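Local coordinates for protein aminotransferase, class I and II (Erwinia tasmaniensis, PDB 5Z0Q) that belongs to the class I and II aminotransferase family, whose fold is that of a PLP-dependent transferase, and holds pyridoxal-5'-phosphate in a pocket lined by both subunits, at residues Asn12-Ile17 with Leu293-Asp298; Pro174-Gly179 with Arg355-Asp360; Ala189-Ala194 with Ser225-Gln230; Leu247-Ala252 with Val280-Ala285. All coordinates share one frame; numbering follows the deposited sequence.

Interaction 1: residues Asn12-Ile17 with Leu293-Asp298; sequences NFDQRI and LDAQLD
The N-terminal arm of this aminotransferase-type chain runs over the long helix 290-313, where Asn-12 and Asp-14 meet Ala-295 and Gln-296. The methyl of Ala-295 lies alongside the side chain of Asn-12: its CB is 4.2 Å from Asn-12 CB. The amide nitrogen ND2 of Asn-12 stands just as near that methyl, while OD1 is turned further off. It is the first torsion, with CG beside the residue's own backbone N and opposite the carbonyl carbon (chi1 -53°), that brings the amide of Asn-12 to the Ala-295 methyl; the side chain also touches Trp-292.

Asp-14 comes to the helix with one carboxylate oxygen. Its OD2 approaches Ala-295 O to 3.9 Å and Gln-296 CA to 4.1 Å, so the oxygen meets the helix backbone at these two residues, and no hydrogen bond crosses between the segments. Asp-14 is the second residue of a type I beta turn from Phe-13 to Arg-16, whose bond from Arg-16 N to Phe-13 O is weak. Phe-45 touches both Asp-14 and Gln-296, and Tyr-299, one turn further along the helix, touches Asp-14 and Gln-15. The contact is light van der Waals packing, the arrangement of an N-terminal loop with a beta turn laid against the flank of a helix.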
loop_
_atom_site.group_PDB
_atom_site.type_symbol
_atom_site.label_atom_id
_atom_site.label_comp_id
_atom_site.label_asym_id
_atom_site.label_seq_id
_atom_site.Cartn_x
_atom_site.Cartn_y
_atom_site.Cartn_z
ATOM N N ASN A 12 5.851 25.773 -18.894
ATOM C CA ASN A 12 6.513 24.508 -18.607
ATOM C C ASN A 12 7.980 24.572 -19.015
ATOM O O ASN A 12 8.325 25.085 -20.083
ATOM C CB ASN A 12 5.809 23.364 -19.338
ATOM C CG ASN A 12 4.316 23.324 -19.060
ATOM O OD1 ASN A 12 3.879 22.829 -18.021
ATOM N ND2 ASN A 12 3.524 23.841 -19.994
ATOM N N PHE A 13 8.856 24.047 -18.146
ATOM C CA PHE A 13 10.305 24.101 -18.356
ATOM C C PHE A 13 10.895 22.760 -17.911
ATOM O O PHE A 13 11.362 22.602 -16.781
ATOM C CB PHE A 13 10.928 25.275 -17.603
ATOM C CG PHE A 13 12.366 25.534 -17.955
ATOM C CD1 PHE A 13 12.694 26.292 -19.068
ATOM C CD2 PHE A 13 13.389 25.029 -17.169
ATOM C CE1 PHE A 13 14.017 26.538 -19.394
ATOM C CE2 PHE A 13 14.714 25.271 -17.489
ATOM C CZ PHE A 13 15.028 26.027 -18.603
ATOM N N ASP A 14 10.874 21.786 -18.819
ATOM C CA ASP A 14 11.403 20.457 -18.537
ATOM C C ASP A 14 12.926 20.409 -18.539
ATOM O O ASP A 14 13.494 19.346 -18.265
ATOM C CB ASP A 14 10.845 19.450 -19.548
ATOM C CG ASP A 14 9.401 19.070 -19.259
ATOM O OD1 ASP A 14 9.160 18.372 -18.252
ATOM O OD2 ASP A 14 8.506 19.479 -20.029
ATOM N N GLN A 15 13.598 21.519 -18.836
ATOM C CA GLN A 15 15.053 21.586 -18.788
ATOM C C GLN A 15 15.586 21.873 -17.391
ATOM O O GLN A 15 16.795 22.073 -17.234
ATOM C CB GLN A 15 15.566 22.649 -19.764
ATOM C CG GLN A 15 15.390 22.283 -21.227
ATOM C CD GLN A 15 15.945 23.336 -22.165
ATOM O OE1 GLN A 15 16.230 24.462 -21.754
ATOM N NE2 GLN A 15 16.104 22.975 -23.433
ATOM N N ARG A 16 14.720 21.898 -16.381
ATOM C CA ARG A 16 15.161 22.162 -15.020
ATOM C C ARG A 16 15.921 20.966 -14.462
ATOM O O ARG A 16 15.553 19.811 -14.696
ATOM C CB ARG A 16 13.961 22.491 -14.128
ATOM C CG ARG A 16 14.310 22.900 -12.699
ATOM C CD ARG A 16 15.023 24.247 -12.655
ATOM N NE ARG A 16 16.450 24.130 -12.945
ATOM C CZ ARG A 16 17.198 25.116 -13.428
ATOM N NH1 ARG A 16 18.488 24.916 -13.664
ATOM N NH2 ARG A 16 16.656 26.298 -13.684
ATOM N N ILE A 17 16.991 21.248 -13.721
ATOM C CA ILE A 17 17.816 20.221 -13.092
ATOM C C ILE A 17 17.626 20.316 -11.585
ATOM O O ILE A 17 17.870 21.371 -10.985
ATOM C CB ILE A 17 19.299 20.369 -13.470
ATOM C CG1 ILE A 17 19.512 20.029 -14.947
ATOM C CG2 ILE A 17 20.166 19.483 -12.585
ATOM C CD1 ILE A 17 20.970 19.926 -15.349
ATOM N N LEU A 293 1.338 17.049 -19.606
ATOM C CA LEU A 293 1.699 15.811 -20.287
ATOM C C LEU A 293 1.965 16.042 -21.769
ATOM O O LEU A 293 2.827 15.374 -22.352
ATOM C CB LEU A 293 0.596 14.770 -20.096
ATOM C CG LEU A 293 0.804 13.395 -20.737
ATOM C CD1 LEU A 293 2.072 12.737 -20.214
ATOM C CD2 LEU A 293 -0.406 12.507 -20.491
ATOM N N ASP A 294 1.244 16.978 -22.392
ATOM C CA ASP A 294 1.500 17.293 -23.794
ATOM C C ASP A 294 2.901 17.859 -23.983
ATOM O O ASP A 294 3.590 17.518 -24.951
ATOM C CB ASP A 294 0.452 18.280 -24.315
ATOM C CG ASP A 294 -0.903 17.634 -24.531
ATOM O OD1 ASP A 294 -0.945 16.435 -24.879
ATOM O OD2 ASP A 294 -1.929 18.328 -24.358
ATOM N N ALA A 295 3.343 18.719 -23.062
ATOM C CA ALA A 295 4.667 19.318 -23.184
ATOM C C ALA A 295 5.771 18.316 -22.876
ATOM O O ALA A 295 6.889 18.452 -23.388
ATOM C CB ALA A 295 4.782 20.534 -22.265
ATOM N N GLN A 296 5.486 17.310 -22.045
ATOM C CA GLN A 296 6.491 16.292 -21.762
ATOM C C GLN A 296 6.715 15.380 -22.960
ATOM O O GLN A 296 7.841 14.924 -23.187
ATOM C CB GLN A 296 6.083 15.468 -20.540
ATOM C CG GLN A 296 7.147 14.483 -20.070
ATOM C CD GLN A 296 6.631 13.518 -19.018
ATOM O OE1 GLN A 296 5.432 13.253 -18.934
ATOM N NE2 GLN A 296 7.539 12.988 -18.207
ATOM N N LEU A 297 5.662 15.107 -23.737
ATOM C CA LEU A 297 5.805 14.243 -24.905
ATOM C C LEU A 297 6.715 14.874 -25.951
ATOM O O LEU A 297 7.575 14.194 -26.524
ATOM C CB LEU A 297 4.434 13.933 -25.503
ATOM C CG LEU A 297 3.438 13.204 -24.599
ATOM C CD1 LEU A 297 2.150 12.902 -25.349
ATOM C CD2 LEU A 297 4.051 11.931 -24.037
ATOM N N ASP A 298 6.540 16.172 -26.214
ATOM C CA ASP A 298 7.416 16.854 -27.161
ATOM C C ASP A 298 8.857 16.856 -26.667
ATOM O O ASP A 298 9.792 16.664 -27.454
ATOM C CB ASP A 298 6.926 18.283 -27.395
ATOM C CG ASP A 298 5.515 18.336 -27.951
ATOM O OD1 ASP A 298 5.091 17.356 -28.600
ATOM O OD2 ASP A 298 4.830 19.359 -27.741
#

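Interaction 2: residues Pro174-Gly179 with Arg355-Asp360; sequences PHNPGG and RDFGND. With PLP (pyridoxal-5'-phosphate), chain M.
Pro-177 and Phe-357 bring two loops together beside the pyridoxal-5'-phosphate pocket. Pro-177 CB lies over one face of the phenyl ring, and Pro-177 CG is 4.0 Å from Phe-357 CD2; the two side chains run past each other in opposite directions. Asn-176 reaches the same ring from its rim: ND2, near the ring plane, is 4.2 Å from Phe-357 CE2. A chi1 of -57°, with CG beside the backbone N, carries the ring of Phe-357 to the other loop. The backbone of Phe-357 is tied to Ile-124.

Asn-176 is stretched out, CG opposite its backbone N (chi1 -168°), and this carries the amide both to the phenyl edge and to the ligand. Its ND2 is 3.1 Å from O3 of pyridoxal-5'-phosphate, while Asn-176 CB packs 3.8 Å from the ligand's methyl C2A. The amide's other end, OD1, takes a weak hydrogen bond from Arg-364, whose side chain also touches Pro-177 and Phe-357.

A cis peptide bond precedes Pro-177, and another precedes Pro-174. Within the loop, Gly-178 N makes a weak hydrogen bond to His-175 ND1, 3.5 Å, at the edge of the imidazole and in its plane. Such an asparagine, set beside O3 of the ligand in a proline-rich loop after a sheet strand, is characteristic of the PLP site of fold-type I aminotransferases.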
loop_
_atom_site.group_PDB
_atom_site.type_symbol
_atom_site.label_atom_id
_atom_site.label_comp_id
_atom_site.label_asym_id
_atom_site.label_seq_id
_atom_site.Cartn_x
_atom_site.Cartn_y
_atom_site.Cartn_z
ATOM N N PRO A 174 1.634 -0.135 -23.835
ATOM C CA PRO A 174 2.920 -0.286 -24.530
ATOM C C PRO A 174 3.895 -1.187 -23.777
ATOM O O PRO A 174 3.799 -1.313 -22.558
ATOM C CB PRO A 174 3.456 1.148 -24.598
ATOM C CG PRO A 174 2.267 2.020 -24.392
ATOM C CD PRO A 174 1.388 1.265 -23.454
ATOM N N HIS A 175 4.820 -1.806 -24.502
ATOM C CA HIS A 175 5.637 -2.876 -23.950
ATOM C C HIS A 175 6.886 -2.324 -23.277
ATOM O O HIS A 175 7.658 -1.582 -23.891
ATOM C CB HIS A 175 6.030 -3.869 -25.044
ATOM C CG HIS A 175 6.780 -5.055 -24.530
ATOM N ND1 HIS A 175 8.129 -5.017 -24.245
ATOM C CD2 HIS A 175 6.369 -6.313 -24.240
ATOM C CE1 HIS A 175 8.516 -6.200 -23.804
ATOM N NE2 HIS A 175 7.467 -7.005 -23.793
ATOM N N ASN A 176 7.077 -2.693 -22.017
ATOM C CA ASN A 176 8.311 -2.474 -21.274
ATOM C C ASN A 176 9.183 -3.719 -21.383
ATOM O O ASN A 176 8.714 -4.819 -21.067
ATOM C CB ASN A 176 8.006 -2.177 -19.810
ATOM C CG ASN A 176 9.211 -1.656 -19.049
ATOM O OD1 ASN A 176 10.026 -0.909 -19.586
ATOM N ND2 ASN A 176 9.322 -2.045 -17.786
ATOM N N PRO A 177 10.452 -3.605 -21.803
ATOM C CA PRO A 177 11.228 -2.389 -22.058
ATOM C C PRO A 177 11.320 -1.950 -23.520
ATOM O O PRO A 177 11.904 -0.899 -23.792
ATOM C CB PRO A 177 12.612 -2.782 -21.554
ATOM C CG PRO A 177 12.707 -4.237 -21.941
ATOM C CD PRO A 177 11.306 -4.806 -21.870
ATOM N N GLY A 178 10.764 -2.738 -24.442
ATOM C CA GLY A 178 10.937 -2.437 -25.856
ATOM C C GLY A 178 10.378 -1.083 -26.254
ATOM O O GLY A 178 10.968 -0.373 -27.072
ATOM N N GLY A 179 9.241 -0.702 -25.677
ATOM C CA GLY A 179 8.573 0.521 -26.066
ATOM C C GLY A 179 7.632 0.382 -27.239
ATOM O O GLY A 179 7.222 1.399 -27.811
ATOM N N ARG A 355 19.565 -8.255 -17.904
ATOM C CA ARG A 355 19.440 -9.597 -17.343
ATOM C C ARG A 355 18.176 -9.725 -16.502
ATOM O O ARG A 355 17.526 -10.776 -16.497
ATOM C CB ARG A 355 20.678 -9.933 -16.510
ATOM C CG ARG A 355 20.662 -11.325 -15.903
ATOM C CD ARG A 355 21.906 -11.578 -15.063
ATOM N NE ARG A 355 23.134 -11.410 -15.835
ATOM C CZ ARG A 355 23.690 -12.364 -16.576
ATOM N NH1 ARG A 355 23.126 -13.562 -16.651
ATOM N NH2 ARG A 355 24.810 -12.120 -17.245
ATOM N N ASP A 356 17.810 -8.659 -15.787
ATOM C CA ASP A 356 16.584 -8.669 -14.999
ATOM C C ASP A 356 15.340 -8.741 -15.874
ATOM O O ASP A 356 14.293 -9.200 -15.405
ATOM C CB ASP A 356 16.529 -7.429 -14.106
ATOM C CG ASP A 356 17.802 -7.233 -13.304
ATOM O OD1 ASP A 356 18.411 -8.246 -12.897
ATOM O OD2 ASP A 356 18.194 -6.067 -13.085
ATOM N N PHE A 357 15.430 -8.303 -17.129
ATOM C CA PHE A 357 14.315 -8.378 -18.061
ATOM C C PHE A 357 14.304 -9.667 -18.874
ATOM O O PHE A 357 13.306 -9.949 -19.546
ATOM C CB PHE A 357 14.344 -7.177 -19.015
ATOM C CG PHE A 357 14.316 -5.845 -18.318
ATOM C CD1 PHE A 357 15.493 -5.227 -17.928
ATOM C CD2 PHE A 357 13.113 -5.207 -18.061
ATOM C CE1 PHE A 357 15.470 -4.000 -17.291
ATOM C CE2 PHE A 357 13.085 -3.979 -17.423
ATOM C CZ PHE A 357 14.265 -3.375 -17.039
ATOM N N GLY A 358 15.379 -10.450 -18.831
ATOM C CA GLY A 358 15.420 -11.716 -19.534
ATOM C C GLY A 358 16.301 -11.711 -20.767
ATOM O O GLY A 358 16.081 -12.501 -21.688
ATOM N N ASN A 359 17.307 -10.833 -20.794
ATOM C CA ASN A 359 18.208 -10.741 -21.947
ATOM C C ASN A 359 19.449 -9.960 -21.497
ATOM O O ASN A 359 19.463 -8.730 -21.536
ATOM C CB ASN A 359 17.534 -10.079 -23.131
ATOM C CG ASN A 359 18.274 -10.313 -24.432
ATOM O OD1 ASN A 359 19.502 -10.396 -24.457
ATOM N ND2 ASN A 359 17.527 -10.421 -25.525
ATOM N N ASP A 360 20.484 -10.695 -21.086
ATOM C CA ASP A 360 21.707 -10.089 -20.552
ATOM C C ASP A 360 22.550 -9.378 -21.616
ATOM O O ASP A 360 23.657 -8.936 -21.284
ATOM C CB ASP A 360 22.553 -11.151 -19.847
ATOM C CG ASP A 360 23.223 -12.108 -20.817
ATOM O OD1 ASP A 360 22.628 -12.403 -21.874
ATOM O OD2 ASP A 360 24.348 -12.564 -20.520
HETATM N N1 PLP M . 4.212 -1.685 -14.974
HETATM C C2 PLP M . 5.239 -1.439 -15.864
HETATM C C2A PLP M . 5.294 -2.178 -17.169
HETATM C C3 PLP M . 6.219 -0.504 -15.555
HETATM O O3 PLP M . 7.238 -0.260 -16.438
HETATM C C4 PLP M . 6.166 0.183 -14.346
HETATM C C4A PLP M . 7.116 1.313 -14.083
HETATM C C5 PLP M . 5.132 -0.072 -13.453
HETATM C C6 PLP M . 4.154 -1.007 -13.773
HETATM C C5A PLP M . 5.083 0.681 -12.142
HETATM O O4P PLP M . 4.337 -0.027 -11.179
HETATM P P PLP M . 4.387 0.440 -9.638
HETATM O O1P PLP M . 5.827 0.612 -9.213
HETATM O O2P PLP M . 3.723 -0.597 -8.763
HETATM O O3P PLP M . 3.657 1.757 -9.514
#

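Interaction 3: residues Ala189-Ala194 with Ser225-Gln230; sequences AQLRFA and SDDAAQ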
loop_
_atom_site.group_PDB
_atom_site.type_symbol
_atom_site.label_atom_id
_atom_site.label_comp_id
_atom_site.label_asym_id
_atom_site.label_seq_id
_atom_site.Cartn_x
_atom_site.Cartn_y
_atom_site.Cartn_z
ATOM N N ALA A 189 -4.722 -10.297 -32.990
ATOM C CA ALA A 189 -4.040 -11.584 -33.066
ATOM C C ALA A 189 -3.803 -12.158 -31.676
ATOM O O ALA A 189 -3.993 -13.360 -31.452
ATOM C CB ALA A 189 -2.720 -11.440 -33.823
ATOM N N GLN A 190 -3.385 -11.315 -30.730
ATOM C CA GLN A 190 -3.225 -11.765 -29.352
ATOM C C GLN A 190 -4.563 -12.155 -28.736
ATOM O O GLN A 190 -4.613 -13.047 -27.881
ATOM C CB GLN A 190 -2.551 -10.674 -28.521
ATOM C CG GLN A 190 -1.188 -10.257 -29.047
ATOM C CD GLN A 190 -0.663 -9.001 -28.379
ATOM O OE1 GLN A 190 -1.365 -8.361 -27.598
ATOM N NE2 GLN A 190 0.579 -8.644 -28.686
ATOM N N LEU A 191 -5.649 -11.503 -29.155
ATOM C CA LEU A 191 -6.971 -11.883 -28.668
ATOM C C LEU A 191 -7.383 -13.247 -29.205
ATOM O O LEU A 191 -7.924 -14.074 -28.462
ATOM C CB LEU A 191 -8.000 -10.822 -29.055
ATOM C CG LEU A 191 -9.454 -11.158 -28.725
ATOM C CD1 LEU A 191 -9.620 -11.421 -27.237
ATOM C CD2 LEU A 191 -10.386 -10.044 -29.184
ATOM N N ARG A 192 -7.139 -13.500 -30.495
ATOM C CA ARG A 192 -7.472 -14.800 -31.064
ATOM C C ARG A 192 -6.637 -15.911 -30.441
ATOM O O ARG A 192 -7.106 -17.047 -30.319
ATOM C CB ARG A 192 -7.293 -14.775 -32.584
ATOM C CG ARG A 192 -8.382 -13.997 -33.310
ATOM C CD ARG A 192 -8.253 -14.088 -34.825
ATOM N NE ARG A 192 -7.678 -12.876 -35.407
ATOM C CZ ARG A 192 -6.467 -12.806 -35.951
ATOM N NH1 ARG A 192 -5.695 -13.884 -36.000
ATOM N NH2 ARG A 192 -6.031 -11.659 -36.453
ATOM N N PHE A 193 -5.404 -15.602 -30.033
ATOM C CA PHE A 193 -4.594 -16.587 -29.326
ATOM C C PHE A 193 -5.184 -16.903 -27.959
ATOM O O PHE A 193 -5.170 -18.060 -27.521
ATOM C CB PHE A 193 -3.157 -16.084 -29.188
ATOM C CG PHE A 193 -2.271 -16.984 -28.374
ATOM C CD1 PHE A 193 -1.711 -18.119 -28.935
ATOM C CD2 PHE A 193 -1.989 -16.690 -27.050
ATOM C CE1 PHE A 193 -0.892 -18.947 -28.190
ATOM C CE2 PHE A 193 -1.170 -17.514 -26.300
ATOM C CZ PHE A 193 -0.621 -18.644 -26.872
ATOM N N ALA A 194 -5.710 -15.887 -27.270
ATOM C CA ALA A 194 -6.315 -16.117 -25.963
ATOM C C ALA A 194 -7.597 -16.931 -26.081
ATOM O O ALA A 194 -7.879 -17.781 -25.230
ATOM C CB ALA A 194 -6.587 -14.783 -25.268
ATOM N N SER A 225 -13.402 -6.184 -28.237
ATOM C CA SER A 225 -14.742 -6.748 -28.281
ATOM C C SER A 225 -15.226 -6.937 -26.852
ATOM O O SER A 225 -14.494 -6.694 -25.888
ATOM C CB SER A 225 -14.762 -8.069 -29.056
ATOM O OG SER A 225 -14.003 -9.063 -28.390
ATOM N N ASP A 226 -16.477 -7.375 -26.716
ATOM C CA ASP A 226 -17.013 -7.680 -25.398
ATOM C C ASP A 226 -16.478 -8.994 -24.847
ATOM O O ASP A 226 -16.490 -9.190 -23.626
ATOM C CB ASP A 226 -18.541 -7.714 -25.448
ATOM C CG ASP A 226 -19.137 -6.371 -25.814
ATOM O OD1 ASP A 226 -18.659 -5.343 -25.286
ATOM O OD2 ASP A 226 -20.077 -6.340 -26.635
ATOM N N ASP A 227 -16.010 -9.893 -25.716
ATOM C CA ASP A 227 -15.379 -11.118 -25.241
ATOM C C ASP A 227 -14.042 -10.821 -24.574
ATOM O O ASP A 227 -13.713 -11.411 -23.538
ATOM C CB ASP A 227 -15.194 -12.099 -26.397
ATOM C CG ASP A 227 -14.573 -13.410 -25.956
ATOM O OD1 ASP A 227 -15.303 -14.252 -25.391
ATOM O OD2 ASP A 227 -13.355 -13.597 -26.170
ATOM N N ALA A 228 -13.260 -9.908 -25.155
ATOM C CA ALA A 228 -11.989 -9.531 -24.545
ATOM C C ALA A 228 -12.208 -8.838 -23.206
ATOM O O ALA A 228 -11.417 -9.014 -22.274
ATOM C CB ALA A 228 -11.200 -8.628 -25.493
ATOM N N ALA A 229 -13.274 -8.044 -23.096
ATOM C CA ALA A 229 -13.553 -7.347 -21.846
ATOM C C ALA A 229 -13.925 -8.324 -20.737
ATOM O O ALA A 229 -13.519 -8.144 -19.583
ATOM C CB ALA A 229 -14.663 -6.319 -22.056
ATOM N N GLN A 230 -14.688 -9.366 -21.065
ATOM C CA GLN A 230 -15.149 -10.325 -20.068
ATOM C C GLN A 230 -14.106 -11.378 -19.716
ATOM O O GLN A 230 -14.390 -12.251 -18.891
ATOM C CB GLN A 230 -16.428 -11.013 -20.554
ATOM C CG GLN A 230 -17.623 -10.080 -20.680
ATOM C CD GLN A 230 -18.035 -9.481 -19.349
ATOM O OE1 GLN A 230 -17.944 -10.133 -18.309
ATOM N NE2 GLN A 230 -18.484 -8.231 -19.374
#
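Leu-191 reaches across from helix 184-197 with both of its methyl groups and straddles the methyl of Ala-228 on the short helix 226-229. Leu-191 CD1 is 3.7 Å and Leu-191 CD2 4.0 Å from Ala-228 CB. The CD2 branch also rests against Ser-225 OG at 3.8 Å, and CD1 looks more distantly toward the carboxylate of Asp-227. Because CG stands opposite the backbone N (chi1 174°), the leucine extends outward from its helix and its fork is delivered to the neighbouring one. Leu-191 also packs on Phe-221.

Behind this first shell, Ser-225 is the N-cap of helix 226-229, with OG held between the backbone N and the carbonyl carbon (chi1 65°), where it accepts a weak but fairly straight bond from Ala-228 N, 3.4 Å at 163°. The same OG that caps the helix is the one Leu-191 CD2 touches. The carboxylate of Asp-227 is engaged mainly by a salt bridge to Arg-231, and OD2 also has a weak hydrogen bond with Gln-195 of helix 184-197. Helix 184-197 and helix 226-229 lie in successive beta-alpha-beta crossovers, joining parallel strands 166-172, 200-204 and 232-236, and their packing side by side is typical of the large domain of fold-type I PLP proteins.

Interaction 4: residues Leu247-Ala252 with Val280-Ala285; sequences LGASLA and VAASAA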
loop_
_atom_site.group_PDB
_atom_site.type_symbol
_atom_site.label_atom_id
_atom_site.label_comp_id
_atom_site.label_asym_id
_atom_site.label_seq_id
_atom_site.Cartn_x
_atom_site.Cartn_y
_atom_site.Cartn_z
ATOM N N LEU A 247 3.925 7.792 -4.975
ATOM C CA LEU A 247 2.641 7.694 -4.293
ATOM C C LEU A 247 1.886 6.426 -4.663
ATOM O O LEU A 247 1.302 5.781 -3.788
ATOM C CB LEU A 247 1.784 8.920 -4.617
ATOM C CG LEU A 247 2.515 10.253 -4.422
ATOM C CD1 LEU A 247 1.699 11.419 -4.945
ATOM C CD2 LEU A 247 2.866 10.459 -2.959
ATOM N N GLY A 248 1.883 6.061 -5.942
ATOM C CA GLY A 248 1.428 4.748 -6.357
ATOM C C GLY A 248 -0.069 4.536 -6.377
ATOM O O GLY A 248 -0.546 3.487 -5.930
ATOM N N ALA A 249 -0.829 5.495 -6.893
ATOM C CA ALA A 249 -2.268 5.333 -7.050
ATOM C C ALA A 249 -2.547 4.725 -8.419
ATOM O O ALA A 249 -2.196 5.313 -9.448
ATOM C CB ALA A 249 -2.988 6.670 -6.891
ATOM N N SER A 250 -3.169 3.547 -8.430
ATOM C CA SER A 250 -3.458 2.827 -9.663
ATOM C C SER A 250 -4.868 2.257 -9.581
ATOM O O SER A 250 -5.546 2.360 -8.553
ATOM C CB SER A 250 -2.433 1.712 -9.907
ATOM O OG SER A 250 -2.575 0.681 -8.947
ATOM N N LEU A 251 -5.311 1.642 -10.676
ATOM C CA LEU A 251 -6.631 1.033 -10.717
ATOM C C LEU A 251 -6.621 -0.132 -11.694
ATOM O O LEU A 251 -5.874 -0.136 -12.676
ATOM C CB LEU A 251 -7.715 2.054 -11.101
ATOM C CG LEU A 251 -7.561 2.897 -12.373
ATOM C CD1 LEU A 251 -8.064 2.165 -13.614
ATOM C CD2 LEU A 251 -8.280 4.228 -12.211
ATOM N N ALA A 252 -7.461 -1.122 -11.408
ATOM C CA ALA A 252 -7.667 -2.268 -12.279
ATOM C C ALA A 252 -9.096 -2.248 -12.799
ATOM O O ALA A 252 -10.035 -1.967 -12.047
ATOM C CB ALA A 252 -7.390 -3.582 -11.544
ATOM N N VAL A 280 -5.478 12.210 -4.212
ATOM C CA VAL A 280 -5.560 13.614 -4.602
ATOM C C VAL A 280 -4.635 13.900 -5.778
ATOM O O VAL A 280 -4.992 14.641 -6.702
ATOM C CB VAL A 280 -5.246 14.516 -3.395
ATOM C CG1 VAL A 280 -5.212 15.975 -3.810
ATOM C CG2 VAL A 280 -6.273 14.301 -2.293
ATOM N N ALA A 281 -3.438 13.311 -5.772
ATOM C CA ALA A 281 -2.491 13.564 -6.853
ATOM C C ALA A 281 -2.927 12.884 -8.145
ATOM O O ALA A 281 -2.805 13.465 -9.230
ATOM C CB ALA A 281 -1.095 13.099 -6.446
ATOM N N ALA A 282 -3.439 11.654 -8.052
ATOM C CA ALA A 282 -3.858 10.938 -9.252
ATOM C C ALA A 282 -5.056 11.611 -9.910
ATOM O O ALA A 282 -5.171 11.618 -11.141
ATOM C CB ALA A 282 -4.180 9.483 -8.911
ATOM N N SER A 283 -5.961 12.175 -9.107
ATOM C CA SER A 283 -7.098 12.897 -9.670
ATOM C C SER A 283 -6.638 14.141 -10.416
ATOM O O SER A 283 -6.998 14.348 -11.580
ATOM C CB SER A 283 -8.091 13.265 -8.566
ATOM O OG SER A 283 -8.786 12.122 -8.099
ATOM N N ALA A 284 -5.828 14.979 -9.761
ATOM C CA ALA A 284 -5.348 16.200 -10.402
ATOM C C ALA A 284 -4.483 15.897 -11.618
ATOM O O ALA A 284 -4.431 16.702 -12.556
ATOM C CB ALA A 284 -4.572 17.051 -9.397
ATOM N N ALA A 285 -3.801 14.750 -11.623
ATOM C CA ALA A 285 -2.977 14.383 -12.769
ATOM C C ALA A 285 -3.831 14.183 -14.014
ATOM O O ALA A 285 -3.547 14.748 -15.076
ATOM C CB ALA A 285 -2.176 13.120 -12.455
#
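Flat groups take no part where Leu-247 and Ala-249 meet Ala-281 and Ala-282; the contact is made of methyl groups alone. Leu-247 CD1 is 3.6 Å from Ala-281 CB, and Ala-249 CB is 3.7 Å from Ala-282 CB; the CB atoms of Ala-249 and Ala-282 each point toward the other segment. The helix offers alanines here, and the CA atoms of Ala-249 and Ala-282 are 6.2 Å apart.

Leu-247 sends its CD1 branch to the helix with CG beside its own backbone N (chi1 -50°), while its side chain also packs on Asp-275 of the second subunit. Between the two contacting residues Gly-248 turns the chain at a positive phi of 77°. Past Ala-249 the alternation of the strand takes Ser-250 away from the helix, and its OG is hydrogen-bonded to the backbone O of Gly-99, a residue of the pyridoxal-5'-phosphate pocket.

The strand 250-253 begun here lies between strands 94-97 and 232-236 in the large sheet. Helix 276-288 sits against the chain leading into that strand, with helix 71-83 touching Leu-251, Ala-282 and Ser-283, and helix 49-59 packed on Val-280, Ala-284 and Ala-285.

Overall arrangement
The four contacts are separate, none touching another. Interaction 1 joins the chain's beginning to helix 290-313, and interactions 3 and 4 fall one after the other within the loop it closes; interaction 2 crosses it along the sequence. Helices 276-288 and 290-313 are consecutive, relating interactions 4 and 1, centres 20 Å apart. Interactions 3 and 4, 28 Å apart, serve the same eight-stranded sheet. Interaction 2 connects the loop after strand 166-172 of that sheet with the loop between strands 349-353 and 362-364 of the five-stranded sheet, joining the two next to pyridoxal-5'-phosphate. Ala-249 of interaction 4 lies about 9 Å from a bound pyridoxal-5'-phosphate, whereas interaction 3 is peripheral, 37 Å from interaction 1 between centres.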